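Local coordinates for protein probable transcriptional regulator (Pseudomonas aeruginosa, PDB 2FBI) that probably acts as a dimeric transcriptional regulator of the MarR family, binding DNA through winged helix-turn-helix domains, at residues W39-I44 with P65-V70. Sequence-based numbering, arbitrary orientation.
Sequences WRVIRI and PSMTGV
Val41 meets Met67 and Val70 inside the winged helix-turn-helix domain of a MarR-type regulator. Val41 lies on helix 36-48. Its two partners lie on helix 64-76, which by family topology is probably the DNA recognition helix. The contact is small, with 97 Å² buried in total, and wholly apolar. No hydrogen bond crosses it.

Met67 reaches across to Val41 with its sulfur. Its CB does not aim at the other helix and stays 6.7 Å from Val41 CG2. CG extends anti to the backbone N (chi1 -171°) and is still 5.8 Å from that methyl. The chain then bends at chi2 (63°). This brings SD to 4.0 Å from Val41 CG2, the two side chains meeting tip to tip. CE ends a little farther off, 4.2 Å from the same methyl. Leu56 and Ala57 of helix 53-59 also pack on Met67, so its side chain ties both helices of the helix-turn-helix to helix 36-48.

Val41 also touches Leu71 and Leu74, farther along helix 64-76. Ile62, in the loop before that helix, touches both Val41 and Met67. Nearby, Arg40 hydrogen-bonds to the carbonyls of Ala60 and Cys61, fastening the turn to helix 36-48.

The side chains of Val70 and Val41 slide past each other in opposite directions. With chi1 at 175°, Val70 CG1 stands trans to its own backbone N and rests 4.0 Å from Val41 CG2.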
loop_
_atom_site.group_PDB
_atom_site.type_symbol
_atom_site.label_atom_id
_atom_site.label_comp_id
_atom_site.label_asym_id
_atom_site.label_seq_id
_atom_site.Cartn_x
_atom_site.Cartn_y
_atom_site.Cartn_z
ATOM N N TRP A 39 -11.213 -4.075 -7.397
ATOM C CA TRP A 39 -11.523 -2.760 -7.930
ATOM C C TRP A 39 -10.246 -2.172 -8.641
ATOM O O TRP A 39 -10.370 -1.551 -9.692
ATOM C CB TRP A 39 -12.006 -1.816 -6.821
ATOM C CG TRP A 39 -12.400 -0.421 -7.379
ATOM C CD1 TRP A 39 -11.827 0.796 -7.086
ATOM C CD2 TRP A 39 -13.385 -0.164 -8.405
ATOM N NE1 TRP A 39 -12.436 1.796 -7.850
ATOM C CE2 TRP A 39 -13.384 1.229 -8.661
ATOM C CE3 TRP A 39 -14.273 -0.989 -9.122
ATOM C CZ2 TRP A 39 -14.267 1.832 -9.586
ATOM C CZ3 TRP A 39 -15.128 -0.406 -10.069
ATOM C CH2 TRP A 39 -15.103 0.998 -10.304
ATOM N N ARG A 40 -9.043 -2.369 -8.044
ATOM C CA ARG A 40 -7.766 -1.983 -8.719
ATOM C C ARG A 40 -7.588 -2.611 -10.060
ATOM O O ARG A 40 -7.155 -1.966 -11.010
ATOM C CB ARG A 40 -6.493 -2.267 -7.877
ATOM C CG ARG A 40 -6.508 -1.455 -6.601
ATOM C CD ARG A 40 -5.146 -1.208 -5.912
ATOM N NE ARG A 40 -4.475 -2.428 -5.493
ATOM C CZ ARG A 40 -4.677 -3.085 -4.353
ATOM N NH1 ARG A 40 -3.938 -4.169 -4.121
ATOM N NH2 ARG A 40 -5.617 -2.711 -3.460
ATOM N N VAL A 41 -7.819 -3.899 -10.108
ATOM C CA VAL A 41 -7.781 -4.640 -11.320
ATOM C C VAL A 41 -8.819 -4.106 -12.350
ATOM O O VAL A 41 -8.497 -3.783 -13.508
ATOM C CB VAL A 41 -7.990 -6.146 -11.002
ATOM C CG1 VAL A 41 -8.191 -6.909 -12.248
ATOM C CG2 VAL A 41 -6.732 -6.714 -10.309
ATOM N N ILE A 42 -10.056 -3.964 -11.912
ATOM C CA ILE A 42 -11.097 -3.397 -12.789
ATOM C C ILE A 42 -10.689 -2.005 -13.297
ATOM O O ILE A 42 -10.762 -1.735 -14.495
ATOM C CB ILE A 42 -12.464 -3.329 -12.020
ATOM C CG1 ILE A 42 -12.985 -4.742 -11.792
ATOM C CG2 ILE A 42 -13.472 -2.473 -12.818
ATOM C CD1 ILE A 42 -14.115 -4.865 -10.763
ATOM N N ARG A 43 -10.222 -1.151 -12.386
ATOM C CA ARG A 43 -9.770 0.190 -12.752
ATOM C C ARG A 43 -8.672 0.191 -13.822
ATOM O O ARG A 43 -8.697 1.015 -14.737
ATOM C CB ARG A 43 -9.215 0.936 -11.538
ATOM C CG ARG A 43 -10.261 1.468 -10.561
ATOM C CD ARG A 43 -10.837 2.706 -11.142
ATOM N NE ARG A 43 -10.415 3.905 -10.445
ATOM C CZ ARG A 43 -10.287 5.103 -11.017
ATOM N NH1 ARG A 43 -9.954 6.122 -10.276
ATOM N NH2 ARG A 43 -10.454 5.275 -12.329
ATOM N N ILE A 44 -7.677 -0.689 -13.678
ATOM C CA ILE A 44 -6.557 -0.737 -14.679
ATOM C C ILE A 44 -7.018 -1.298 -15.994
ATOM O O ILE A 44 -6.664 -0.835 -17.049
ATOM C CB ILE A 44 -5.353 -1.589 -14.133
ATOM C CG1 ILE A 44 -4.635 -0.788 -13.044
ATOM C CG2 ILE A 44 -4.356 -1.958 -15.274
ATOM C CD1 ILE A 44 -4.204 -1.649 -11.936
ATOM N N PRO A 65 0.719 -14.479 -5.923
ATOM C CA PRO A 65 -0.132 -15.563 -5.429
ATOM C C PRO A 65 -1.575 -15.112 -5.187
ATOM O O PRO A 65 -2.496 -15.902 -5.403
ATOM C CB PRO A 65 0.551 -15.997 -4.115
ATOM C CG PRO A 65 1.915 -15.314 -4.114
ATOM C CD PRO A 65 1.734 -14.074 -4.924
ATOM N N SER A 66 -1.780 -13.868 -4.750
ATOM C CA SER A 66 -3.148 -13.354 -4.593
ATOM C C SER A 66 -3.813 -13.021 -5.916
ATOM O O SER A 66 -5.028 -13.103 -6.022
ATOM C CB SER A 66 -3.230 -12.164 -3.636
ATOM O OG SER A 66 -1.941 -11.724 -3.302
ATOM N N MET A 67 -3.022 -12.675 -6.925
ATOM C CA MET A 67 -3.569 -12.331 -8.224
ATOM C C MET A 67 -4.308 -13.505 -8.894
ATOM O O MET A 67 -5.366 -13.305 -9.500
ATOM C CB MET A 67 -2.480 -11.730 -9.119
ATOM C CG MET A 67 -2.998 -11.146 -10.410
ATOM S SD MET A 67 -4.140 -9.729 -10.326
ATOM C CE MET A 67 -3.467 -8.973 -11.736
ATOM N N THR A 68 -3.776 -14.724 -8.741
ATOM C CA THR A 68 -4.404 -15.933 -9.252
ATOM C C THR A 68 -5.849 -16.068 -8.774
ATOM O O THR A 68 -6.732 -16.461 -9.538
ATOM C CB THR A 68 -3.644 -17.237 -8.774
ATOM O OG1 THR A 68 -2.239 -17.122 -9.042
ATOM C CG2 THR A 68 -4.214 -18.530 -9.427
ATOM N N GLY A 69 -6.065 -15.788 -7.490
ATOM C CA GLY A 69 -7.381 -15.908 -6.899
ATOM C C GLY A 69 -8.214 -14.697 -7.305
ATOM O O GLY A 69 -9.392 -14.855 -7.626
ATOM N N VAL A 70 -7.598 -13.501 -7.313
ATOM C CA VAL A 70 -8.312 -12.282 -7.771
ATOM C C VAL A 70 -8.909 -12.515 -9.170
ATOM O O VAL A 70 -10.121 -12.438 -9.336
ATOM C CB VAL A 70 -7.478 -10.991 -7.645
ATOM C CG1 VAL A 70 -8.243 -9.782 -8.250
ATOM C CG2 VAL A 70 -7.197 -10.711 -6.206
#